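Side-chain contacts in glycoside hydrolase family 81 (Clostridium thermocellum, PDB 6FOP), which probably hydrolyses the beta-1,3-glucosidic linkages of laminarin-like glucans as part of the clostridial cellulosome, here in a mutant form: residues A[41-44]-A[49-52]; A[44-49]-A[411-416]; A[59-62]-A[67-70]; A[113-118]-A[122-127]. All coordinates share one frame; numbering follows the deposited sequence.

Interaction 1: residues A[41-44]-A[49-52]; sequences ESSI and YSLP. With MG (magnesium ion), chain Y.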
loop_
_atom_site.group_PDB
_atom_site.type_symbol
_atom_site.label_atom_id
_atom_site.label_comp_id
_atom_site.label_asym_id
_atom_site.label_seq_id
_atom_site.Cartn_x
_atom_site.Cartn_y
_atom_site.Cartn_z
ATOM N N GLU A 41 -2.315 -6.929 10.530
ATOM C CA GLU A 41 -2.993 -7.722 11.551
ATOM C C GLU A 41 -3.443 -9.100 11.035
ATOM O O GLU A 41 -3.981 -9.910 11.777
ATOM C CB GLU A 41 -4.193 -6.960 12.123
ATOM C CG GLU A 41 -5.443 -6.949 11.241
ATOM C CD GLU A 41 -5.394 -6.102 9.992
ATOM O OE1 GLU A 41 -4.552 -5.201 9.909
ATOM O OE2 GLU A 41 -6.315 -6.302 9.139
ATOM N N SER A 42 -3.244 -9.363 9.738
ATOM C CA SER A 42 -3.938 -10.465 9.070
ATOM C C SER A 42 -3.665 -11.838 9.610
ATOM O O SER A 42 -4.529 -12.698 9.513
ATOM C CB SER A 42 -3.655 -10.414 7.579
ATOM O OG SER A 42 -4.120 -9.202 7.036
ATOM N N SER A 43 -2.467 -12.077 10.156
ATOM C CA SER A 43 -2.136 -13.448 10.601
ATOM C C SER A 43 -3.009 -13.950 11.765
ATOM O O SER A 43 -3.157 -15.157 11.948
ATOM C CB SER A 43 -0.665 -13.582 10.979
ATOM O OG SER A 43 -0.371 -12.958 12.230
ATOM N N ILE A 44 -3.622 -13.028 12.492
ATOM C CA ILE A 44 -4.615 -13.395 13.505
ATOM C C ILE A 44 -5.745 -14.237 12.926
ATOM O O ILE A 44 -6.174 -15.194 13.568
ATOM C CB ILE A 44 -5.199 -12.167 14.202
ATOM C CG1 ILE A 44 -4.113 -11.345 14.903
ATOM C CG2 ILE A 44 -6.260 -12.568 15.219
ATOM C CD1 ILE A 44 -4.560 -9.951 15.291
ATOM N N TYR A 49 -3.144 -18.875 16.479
ATOM C CA TYR A 49 -2.766 -17.745 17.294
ATOM C C TYR A 49 -2.473 -16.546 16.361
ATOM O O TYR A 49 -3.410 -15.991 15.827
ATOM C CB TYR A 49 -1.629 -18.148 18.258
ATOM C CG TYR A 49 -2.069 -19.204 19.246
ATOM C CD1 TYR A 49 -2.967 -18.901 20.267
ATOM C CD2 TYR A 49 -1.661 -20.526 19.114
ATOM C CE1 TYR A 49 -3.397 -19.879 21.148
ATOM C CE2 TYR A 49 -2.060 -21.490 20.002
ATOM C CZ TYR A 49 -2.944 -21.173 21.005
ATOM O OH TYR A 49 -3.374 -22.170 21.852
ATOM N N SER A 50 -1.211 -16.198 16.159
ATOM C CA SER A 50 -0.811 -15.266 15.134
ATOM C C SER A 50 0.651 -15.467 14.850
ATOM O O SER A 50 1.350 -16.182 15.584
ATOM C CB SER A 50 -1.025 -13.799 15.559
ATOM O OG SER A 50 -0.013 -13.316 16.437
ATOM N N LEU A 51 1.123 -14.785 13.815
ATOM C CA LEU A 51 2.550 -14.518 13.622
ATOM C C LEU A 51 2.811 -13.131 14.211
ATOM O O LEU A 51 1.879 -12.478 14.714
ATOM C CB LEU A 51 2.941 -14.588 12.124
ATOM C CG LEU A 51 3.252 -15.988 11.598
ATOM C CD1 LEU A 51 4.540 -16.549 12.182
ATOM C CD2 LEU A 51 2.112 -16.972 11.758
ATOM N N PRO A 52 4.066 -12.679 14.216
ATOM C CA PRO A 52 4.283 -11.341 14.781
ATOM C C PRO A 52 3.502 -10.249 14.071
ATOM O O PRO A 52 3.398 -10.244 12.830
ATOM C CB PRO A 52 5.805 -11.158 14.660
ATOM C CG PRO A 52 6.334 -12.553 14.707
ATOM C CD PRO A 52 5.350 -13.321 13.869
HETATM MG MG MG Y . -5.644 -16.604 15.314
#
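Tyr49 meets the end of segment 41-44 through its main chain: its carbonyl O lies 2.4 Å from the magnesium ion, and Ile44 O binds the same ion at 2.3 Å. The two carbonyl oxygens stand 3.7 Å apart, Ile44 O to Tyr49 O, a spacing consistent with their sharing one cation, whose other ligands include the carbonyls of Asn47 and Ala102. The side chain of Tyr49 leaves its backbone away from segment 41-44, and its OH is hydrogen-bonded to Phe99 O. At Ser50 the methylene does the touching, with CB 4.0 Å from Ile44 CG1 and 3.5 Å from Ser43 OG. Its hydroxyl turns instead to Leu51 O of its own segment (Ser50 OG to Leu51 O, 2.7 Å) and is also hydrogen-bonded to the backbone N of Phe62. Leu51 N donates across the contact to Ser43 OG at 2.8 Å, bent to 150°. Ser43 can accept it because OG sits between its backbone N and carbonyl carbon (chi1 74°), on the side where the returning chain passes. The turn is thus closed twice, by a cation that probably offsets the partial negative charge of the converging carbonyls, and by a buried serine hydroxyl that satisfies a main-chain N-H.

Interaction 2: residues A[44-49]-A[411-416]; sequences ILWNQY and EELNDH. With MG (magnesium ion), chain Y.
Trp46 reaches segment 411-416 with the far, six-membered end of its indole, and it does so against main chain as much as against a side chain. The ring presents its edge to Glu411 O, which lies near the indole plane, 3.6 Å from CZ3. Trp46 CH2 comes within 3.9 Å of Glu412 C, which approaches obliquely. The third partner is Leu413, whose CD1 also sits near the ring plane, 4.2 Å from Trp46 CZ2; the two side chains run at about a right angle to each other, so a single methyl meets the rim of the indole. Trp46 CG lies anti to its own carbonyl carbon (chi1 -67°), which directs the indole out from the short helix toward the loop. No hydrogen bond crosses between the segments, and the contact is one of van der Waals packing round the six-membered end of one indole. The carboxylate of Glu412 belongs to other partners, a hydrogen bond from His482 and a weak one from Asn414 ND2 to Glu412 OE1 at 3.3 Å. Just past Trp46, Asn47 gives its carbonyl O to the magnesium ion at 2.3 Å. The contact therefore joins the short helix 43-46 to a loop of the family 81 C-terminal domain that leads into helix 416-433. Leu413 packs back onto Thr399 and Ile401 of strand 399-403, while Leu45, next to Trp46, lies against Ala104 and Ile107 of strand 103-107.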
loop_
_atom_site.group_PDB
_atom_site.type_symbol
_atom_site.label_atom_id
_atom_site.label_comp_id
_atom_site.label_asym_id
_atom_site.label_seq_id
_atom_site.Cartn_x
_atom_site.Cartn_y
_atom_site.Cartn_z
ATOM N N ILE A 44 -3.622 -13.028 12.492
ATOM C CA ILE A 44 -4.615 -13.395 13.505
ATOM C C ILE A 44 -5.745 -14.237 12.926
ATOM O O ILE A 44 -6.174 -15.194 13.568
ATOM C CB ILE A 44 -5.199 -12.167 14.202
ATOM C CG1 ILE A 44 -4.113 -11.345 14.903
ATOM C CG2 ILE A 44 -6.260 -12.568 15.219
ATOM C CD1 ILE A 44 -4.560 -9.951 15.291
ATOM N N LEU A 45 -6.173 -13.896 11.704
ATOM C CA LEU A 45 -7.289 -14.564 11.038
ATOM C C LEU A 45 -6.926 -15.933 10.491
ATOM O O LEU A 45 -7.776 -16.833 10.448
ATOM C CB LEU A 45 -7.820 -13.694 9.888
ATOM C CG LEU A 45 -8.517 -12.406 10.321
ATOM C CD1 LEU A 45 -8.465 -11.375 9.203
ATOM C CD2 LEU A 45 -9.940 -12.669 10.779
ATOM N N TRP A 46 -5.678 -16.076 10.008
ATOM C CA TRP A 46 -5.279 -17.283 9.281
ATOM C C TRP A 46 -4.660 -18.366 10.175
ATOM O O TRP A 46 -4.731 -19.558 9.864
ATOM C CB TRP A 46 -4.276 -16.901 8.180
ATOM C CG TRP A 46 -4.811 -16.053 7.044
ATOM C CD1 TRP A 46 -5.033 -14.709 7.060
ATOM C CD2 TRP A 46 -5.098 -16.494 5.721
ATOM N NE1 TRP A 46 -5.462 -14.274 5.816
ATOM C CE2 TRP A 46 -5.514 -15.365 4.980
ATOM C CE3 TRP A 46 -5.038 -17.729 5.089
ATOM C CZ2 TRP A 46 -5.836 -15.441 3.620
ATOM C CZ3 TRP A 46 -5.379 -17.806 3.754
ATOM C CH2 TRP A 46 -5.772 -16.666 3.036
ATOM N N ASN A 47 -4.001 -17.934 11.249
ATOM C CA ASN A 47 -3.283 -18.812 12.153
ATOM C C ASN A 47 -4.113 -19.017 13.432
ATOM O O ASN A 47 -4.872 -18.139 13.820
ATOM C CB ASN A 47 -1.920 -18.148 12.417
ATOM C CG ASN A 47 -0.927 -19.060 13.089
ATOM O OD1 ASN A 47 -0.216 -19.868 12.467
ATOM N ND2 ASN A 47 -0.836 -18.887 14.381
ATOM N N GLN A 48 -3.958 -20.175 14.072
ATOM C CA GLN A 48 -4.624 -20.430 15.352
ATOM C C GLN A 48 -4.406 -19.242 16.301
ATOM O O GLN A 48 -5.341 -18.716 16.898
ATOM C CB GLN A 48 -4.066 -21.722 15.943
ATOM C CG GLN A 48 -4.626 -22.110 17.295
ATOM C CD GLN A 48 -4.083 -23.435 17.796
ATOM O OE1 GLN A 48 -3.225 -24.043 17.178
ATOM N NE2 GLN A 48 -4.571 -23.866 18.936
ATOM N N TYR A 49 -3.144 -18.875 16.479
ATOM C CA TYR A 49 -2.766 -17.745 17.294
ATOM C C TYR A 49 -2.473 -16.546 16.361
ATOM O O TYR A 49 -3.410 -15.991 15.827
ATOM C CB TYR A 49 -1.629 -18.148 18.258
ATOM C CG TYR A 49 -2.069 -19.204 19.246
ATOM C CD1 TYR A 49 -2.967 -18.901 20.267
ATOM C CD2 TYR A 49 -1.661 -20.526 19.114
ATOM C CE1 TYR A 49 -3.397 -19.879 21.148
ATOM C CE2 TYR A 49 -2.060 -21.490 20.002
ATOM C CZ TYR A 49 -2.944 -21.173 21.005
ATOM O OH TYR A 49 -3.374 -22.170 21.852
ATOM N N GLU A 411 -5.016 -19.320 -3.037
ATOM C CA GLU A 411 -4.977 -19.953 -1.723
ATOM C C GLU A 411 -4.487 -19.031 -0.627
ATOM O O GLU A 411 -4.819 -19.233 0.552
ATOM C CB GLU A 411 -4.046 -21.162 -1.721
ATOM C CG GLU A 411 -4.525 -22.301 -2.547
ATOM C CD GLU A 411 -3.679 -23.519 -2.303
ATOM O OE1 GLU A 411 -2.542 -23.574 -2.843
ATOM O OE2 GLU A 411 -4.153 -24.384 -1.534
ATOM N N GLU A 412 -3.711 -18.019 -0.993
ATOM C CA GLU A 412 -3.114 -17.097 -0.021
ATOM C C GLU A 412 -3.656 -15.685 -0.118
ATOM O O GLU A 412 -3.248 -14.798 0.645
ATOM C CB GLU A 412 -1.609 -17.083 -0.216
ATOM C CG GLU A 412 -0.934 -18.406 0.063
ATOM C CD GLU A 412 0.536 -18.342 -0.243
ATOM O OE1 GLU A 412 1.225 -17.480 0.334
ATOM O OE2 GLU A 412 1.022 -19.146 -1.057
ATOM N N LEU A 413 -4.541 -15.439 -1.097
ATOM C CA LEU A 413 -5.030 -14.093 -1.382
ATOM C C LEU A 413 -3.898 -13.103 -1.576
ATOM O O LEU A 413 -3.984 -11.909 -1.242
ATOM C CB LEU A 413 -6.076 -13.634 -0.344
ATOM C CG LEU A 413 -7.347 -14.469 -0.359
ATOM C CD1 LEU A 413 -8.334 -13.902 0.647
ATOM C CD2 LEU A 413 -8.002 -14.644 -1.739
ATOM N N ASN A 414 -2.816 -13.586 -2.191
ATOM C CA ASN A 414 -1.707 -12.685 -2.505
ATOM C C ASN A 414 -2.008 -11.786 -3.713
ATOM O O ASN A 414 -2.644 -12.219 -4.670
ATOM C CB ASN A 414 -0.439 -13.449 -2.858
ATOM C CG ASN A 414 0.145 -14.242 -1.706
ATOM O OD1 ASN A 414 -0.055 -13.933 -0.532
ATOM N ND2 ASN A 414 0.865 -15.307 -2.056
ATOM N N ASP A 415 -1.540 -10.544 -3.653
ATOM C CA ASP A 415 -1.221 -9.815 -4.882
ATOM C C ASP A 415 -2.412 -9.396 -5.746
ATOM O O ASP A 415 -2.224 -9.115 -6.936
ATOM C CB ASP A 415 -0.254 -10.616 -5.785
ATOM C CG ASP A 415 1.074 -10.959 -5.126
ATOM O OD1 ASP A 415 1.317 -10.525 -3.999
ATOM O OD2 ASP A 415 1.868 -11.702 -5.753
ATOM N N HIS A 416 -3.627 -9.307 -5.218
ATOM C CA HIS A 416 -4.723 -9.000 -6.134
ATOM C C HIS A 416 -4.555 -7.630 -6.789
ATOM O O HIS A 416 -4.991 -7.428 -7.931
ATOM C CB HIS A 416 -6.092 -9.090 -5.462
ATOM C CG HIS A 416 -6.529 -10.495 -5.191
ATOM N ND1 HIS A 416 -7.834 -10.817 -4.884
ATOM C CD2 HIS A 416 -5.841 -11.657 -5.161
ATOM C CE1 HIS A 416 -7.936 -12.126 -4.711
ATOM N NE2 HIS A 416 -6.737 -12.657 -4.865
HETATM MG MG MG Y . -5.644 -16.604 15.314
#

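Interaction 3: residues A[59-62]-A[67-70]; sequences TFKF and IEVG
Glu68 and Lys61 face each other as a hydrogen-bonded pair of antiparallel strands, and their side chains run side by side on the face they share with Thr59. Starting from the strand, Glu68 CB rests 3.5 Å from Lys61 O, and CG stays beside the same carbonyl. Beyond CG the chain is extended (chi2 -169°), which carries CD alongside the lysine, 3.9 Å from Lys61 CE. At the tip, OE1 lies 3.6 Å from Lys61 CE and takes a hydrogen bond from His85, whereas OE2 forms a salt bridge with Lys63. Lys61 NZ stops short of a direct salt bridge with Glu68, but one water spans the gap, accepting from NZ at 2.7 Å and donating to Glu68 OE2. A bend at chi3 (76°) brings the ammonium group round to this water. The buried carboxylate is thus held by several donors, which would probably favour its charged form.

On the other face the side chains are apolar. Phe62 and Ile67 lie next to each other, with Ile67 CG1 3.5 Å from Phe62 CE2 and Ile67 CG2 over one face of the ring. Phe60 turns its ring edge to Val69, CD1 to CG2 at 4.0 Å. Backbone bonds in both directions join Thr59 to Gly70 and Lys61 to Glu68, the shortest being Glu68 N to Lys61 O at 2.8 Å. This is a two-stranded beta hairpin within a larger antiparallel sheet, polar on one face and hydrophobic on the other.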
loop_
_atom_site.group_PDB
_atom_site.type_symbol
_atom_site.label_atom_id
_atom_site.label_comp_id
_atom_site.label_asym_id
_atom_site.label_seq_id
_atom_site.Cartn_x
_atom_site.Cartn_y
_atom_site.Cartn_z
ATOM N N THR A 59 5.237 -4.106 18.748
ATOM C CA THR A 59 4.956 -5.341 18.054
ATOM C C THR A 59 4.387 -6.352 19.015
ATOM O O THR A 59 4.634 -6.278 20.233
ATOM C CB THR A 59 6.185 -5.890 17.307
ATOM O OG1 THR A 59 7.171 -6.305 18.246
ATOM C CG2 THR A 59 6.800 -4.826 16.390
ATOM N N PHE A 60 3.656 -7.320 18.474
ATOM C CA PHE A 60 2.914 -8.279 19.300
ATOM C C PHE A 60 2.977 -9.672 18.718
ATOM O O PHE A 60 3.252 -9.845 17.524
ATOM C CB PHE A 60 1.425 -7.871 19.403
ATOM C CG PHE A 60 1.208 -6.453 19.832
ATOM C CD1 PHE A 60 1.190 -6.122 21.183
ATOM C CD2 PHE A 60 1.019 -5.432 18.883
ATOM C CE1 PHE A 60 1.020 -4.811 21.577
ATOM C CE2 PHE A 60 0.855 -4.123 19.279
ATOM C CZ PHE A 60 0.826 -3.814 20.643
ATOM N N LYS A 61 2.671 -10.675 19.523
ATOM C CA LYS A 61 2.425 -11.998 18.975
ATOM C C LYS A 61 1.519 -12.761 19.902
ATOM O O LYS A 61 1.781 -12.835 21.109
ATOM C CB LYS A 61 3.728 -12.773 18.757
ATOM C CG LYS A 61 3.497 -14.062 17.953
ATOM C CD LYS A 61 4.759 -14.872 17.712
ATOM C CE LYS A 61 5.178 -15.606 18.959
ATOM N NZ LYS A 61 6.427 -16.378 18.703
ATOM N N PHE A 62 0.459 -13.348 19.358
ATOM C CA PHE A 62 -0.448 -14.190 20.154
ATOM C C PHE A 62 0.142 -15.590 20.258
ATOM O O PHE A 62 0.778 -16.071 19.329
ATOM C CB PHE A 62 -1.840 -14.239 19.515
ATOM C CG PHE A 62 -2.563 -12.918 19.576
ATOM C CD1 PHE A 62 -2.357 -11.949 18.598
ATOM C CD2 PHE A 62 -3.452 -12.637 20.623
ATOM C CE1 PHE A 62 -2.993 -10.731 18.670
ATOM C CE2 PHE A 62 -4.083 -11.406 20.692
ATOM C CZ PHE A 62 -3.866 -10.461 19.702
ATOM N N ILE A 67 -0.516 -12.607 25.067
ATOM C CA ILE A 67 -0.077 -11.670 24.029
ATOM C C ILE A 67 1.324 -11.154 24.328
ATOM O O ILE A 67 1.535 -10.402 25.304
ATOM C CB ILE A 67 -1.034 -10.451 23.893
ATOM C CG1 ILE A 67 -2.515 -10.861 23.798
ATOM C CG2 ILE A 67 -0.630 -9.647 22.661
ATOM C CD1 ILE A 67 -3.280 -10.837 25.105
ATOM N N GLU A 68 2.302 -11.546 23.504
ATOM C CA GLU A 68 3.637 -10.979 23.624
ATOM C C GLU A 68 3.576 -9.525 23.201
ATOM O O GLU A 68 2.919 -9.211 22.209
ATOM C CB GLU A 68 4.669 -11.680 22.741
ATOM C CG GLU A 68 4.840 -13.156 23.038
ATOM C CD GLU A 68 6.035 -13.773 22.347
ATOM O OE1 GLU A 68 6.517 -13.213 21.345
ATOM O OE2 GLU A 68 6.477 -14.864 22.789
ATOM N N VAL A 69 4.302 -8.686 23.909
ATOM C CA VAL A 69 4.459 -7.265 23.648
ATOM C C VAL A 69 5.941 -6.950 23.569
ATOM O O VAL A 69 6.727 -7.395 24.433
ATOM C CB VAL A 69 3.828 -6.407 24.754
ATOM C CG1 VAL A 69 4.056 -4.921 24.498
ATOM C CG2 VAL A 69 2.347 -6.710 24.924
ATOM N N GLY A 70 6.348 -6.166 22.572
ATOM C CA GLY A 70 7.734 -5.725 22.516
ATOM C C GLY A 70 7.940 -4.464 21.708
ATOM O O GLY A 70 7.063 -4.044 20.937
HETATM O O HOH W 1 6.949 -17.105 21.297
#

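Interaction 4: residues A[113-118]-A[122-127]; sequences DAVMAS and SIKATL
A beta hairpin formed by strands 111-118 and 121-128 brings Asp113 beside Thr126, Val115 beside Lys124 and Ala117 beside Ser122, all on one face and all in non-hydrogen-bonded pairs. Thr126 OG1 donates to Asp113 OD1 at 2.7 Å, arriving from above the carboxylate, 50° out of its plane. The two side chains point the same way, and Thr126 CG2 also touches Asp113 OD1. Lys124 is extended throughout, with CG anti to the backbone N (chi1 -174°), and slants across the neighbouring strand. On the way its CG passes Val115 CG2 at 3.8 Å, and CE reaches Asp113 CB at 3.9 Å. Its ammonium group makes a salt bridge with Asp105; to Asp113 it is linked through a water, which accepts from Lys124 NZ and donates to Asp113 OD2, each at 2.7 Å. The carboxylate of Asp113 is therefore held at both oxygens. Near the turn, Ala117 CB packs on Ser122 CB at 3.8 Å, while the serine hydroxyl bonds to Thr139.

Ala114, Met116, Ile123 and Ala125 project from the other face. Paired backbone bonds join Ala114 to Ala125 and Met116 to Ile123; Met116 N to Ile123 O, at 2.9 Å, is nearly straight (175°). Residues that alternate along each strand between a mixed, partly exposed face and a buried apolar one are characteristic of an antiparallel sheet that covers a hydrophobic core with one side.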
loop_
_atom_site.group_PDB
_atom_site.type_symbol
_atom_site.label_atom_id
_atom_site.label_comp_id
_atom_site.label_asym_id
_atom_site.label_seq_id
_atom_site.Cartn_x
_atom_site.Cartn_y
_atom_site.Cartn_z
ATOM N N ASP A 113 -9.076 -5.387 17.279
ATOM C CA ASP A 113 -9.451 -6.001 18.547
ATOM C C ASP A 113 -9.421 -7.505 18.337
ATOM O O ASP A 113 -10.056 -8.002 17.401
ATOM C CB ASP A 113 -10.875 -5.633 18.949
ATOM C CG ASP A 113 -11.089 -4.152 19.203
ATOM O OD1 ASP A 113 -10.129 -3.386 19.426
ATOM O OD2 ASP A 113 -12.278 -3.746 19.170
ATOM N N ALA A 114 -8.711 -8.221 19.214
ATOM C CA ALA A 114 -8.664 -9.689 19.176
ATOM C C ALA A 114 -9.029 -10.256 20.542
ATOM O O ALA A 114 -8.729 -9.643 21.562
ATOM C CB ALA A 114 -7.284 -10.172 18.755
ATOM N N VAL A 115 -9.630 -11.440 20.530
ATOM C CA VAL A 115 -10.095 -12.079 21.756
ATOM C C VAL A 115 -9.452 -13.453 21.881
ATOM O O VAL A 115 -9.384 -14.216 20.914
ATOM C CB VAL A 115 -11.630 -12.272 21.723
ATOM C CG1 VAL A 115 -12.112 -13.098 22.927
ATOM C CG2 VAL A 115 -12.334 -10.938 21.709
ATOM N N MET A 116 -8.986 -13.744 23.093
ATOM C CA MET A 116 -8.563 -15.078 23.498
ATOM C C MET A 116 -9.501 -15.482 24.637
ATOM O O MET A 116 -9.628 -14.746 25.598
ATOM C CB MET A 116 -7.116 -15.010 24.001
ATOM C CG MET A 116 -6.189 -14.251 23.099
ATOM S SD MET A 116 -4.534 -14.251 23.759
ATOM C CE MET A 116 -4.228 -15.934 23.211
ATOM N N ALA A 117 -10.143 -16.642 24.542
ATOM C CA ALA A 117 -11.123 -17.024 25.549
ATOM C C ALA A 117 -11.157 -18.515 25.784
ATOM O O ALA A 117 -11.142 -19.301 24.842
ATOM C CB ALA A 117 -12.507 -16.548 25.122
ATOM N N SER A 118 -11.258 -18.891 27.054
ATOM C CA SER A 118 -11.617 -20.253 27.431
ATOM C C SER A 118 -12.954 -20.138 28.174
ATOM O O SER A 118 -13.511 -19.053 28.328
ATOM C CB SER A 118 -10.571 -20.815 28.374
ATOM O OG SER A 118 -10.781 -20.247 29.659
ATOM N N SER A 122 -10.968 -14.695 29.769
ATOM C CA SER A 122 -10.649 -14.128 28.446
ATOM C C SER A 122 -9.794 -12.890 28.562
ATOM O O SER A 122 -9.757 -12.242 29.587
ATOM C CB SER A 122 -11.941 -13.793 27.692
ATOM O OG SER A 122 -12.570 -12.646 28.228
ATOM N N ILE A 123 -9.080 -12.593 27.473
ATOM C CA ILE A 123 -8.417 -11.322 27.295
ATOM C C ILE A 123 -8.878 -10.787 25.920
ATOM O O ILE A 123 -8.795 -11.505 24.921
ATOM C CB ILE A 123 -6.880 -11.456 27.245
ATOM C CG1 ILE A 123 -6.364 -12.213 28.469
ATOM C CG2 ILE A 123 -6.227 -10.070 27.152
ATOM C CD1 ILE A 123 -4.905 -12.567 28.387
ATOM N N LYS A 124 -9.294 -9.522 25.887
ATOM C CA LYS A 124 -9.571 -8.819 24.635
ATOM C C LYS A 124 -8.525 -7.747 24.513
ATOM O O LYS A 124 -8.389 -6.903 25.389
ATOM C CB LYS A 124 -10.961 -8.206 24.627
ATOM C CG LYS A 124 -11.317 -7.602 23.256
ATOM C CD LYS A 124 -12.793 -7.222 23.240
ATOM C CE LYS A 124 -13.262 -6.671 21.917
ATOM N NZ LYS A 124 -14.749 -6.505 21.973
ATOM N N ALA A 125 -7.743 -7.822 23.437
ATOM C CA ALA A 125 -6.626 -6.906 23.199
ATOM C C ALA A 125 -6.909 -5.998 22.009
ATOM O O ALA A 125 -7.369 -6.484 20.960
ATOM C CB ALA A 125 -5.369 -7.702 22.946
ATOM N N THR A 126 -6.664 -4.705 22.189
ATOM C CA THR A 126 -6.692 -3.743 21.092
ATOM C C THR A 126 -5.244 -3.348 20.790
ATOM O O THR A 126 -4.546 -2.794 21.658
ATOM C CB THR A 126 -7.493 -2.489 21.452
ATOM O OG1 THR A 126 -8.831 -2.871 21.765
ATOM C CG2 THR A 126 -7.528 -1.464 20.321
ATOM N N LEU A 127 -4.844 -3.647 19.552
ATOM C CA LEU A 127 -3.510 -3.370 19.004
ATOM C C LEU A 127 -3.684 -2.292 17.932
ATOM O O LEU A 127 -4.612 -2.384 17.117
ATOM C CB LEU A 127 -2.906 -4.614 18.404
ATOM C CG LEU A 127 -3.055 -5.890 19.225
ATOM C CD1 LEU A 127 -2.418 -7.053 18.472
ATOM C CD2 LEU A 127 -2.513 -5.757 20.645
HETATM O O HOH W 2 -14.556 -5.127 19.612
#

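In the fold
Interactions 1 and 2 share Ile44 and Tyr49 and the magnesium ion they bind; their centres are about 9 Å apart, but interaction 2 reaches across 361 intervening residues to the C-terminal domain. Interactions 3 and 4 are hairpins of two different sheets, in series along the chain, centres about 12 Å apart, which pack face to face: Phe62 CZ meets Ala114 CB at 3.6 Å, and Ile67 CD1 meets Ile123 CG2 at 3.7 Å. Phe62 also connects interaction 3 to interaction 1, since Ile44 CD1 lies 3.8 Å from Phe62 CE1 and Ser50 OG lies 3.0 Å from Phe62 N. The metal-bound turn thus adjoins the packed sheets, with the Phe62 side chain about 6 Å from the magnesium ion.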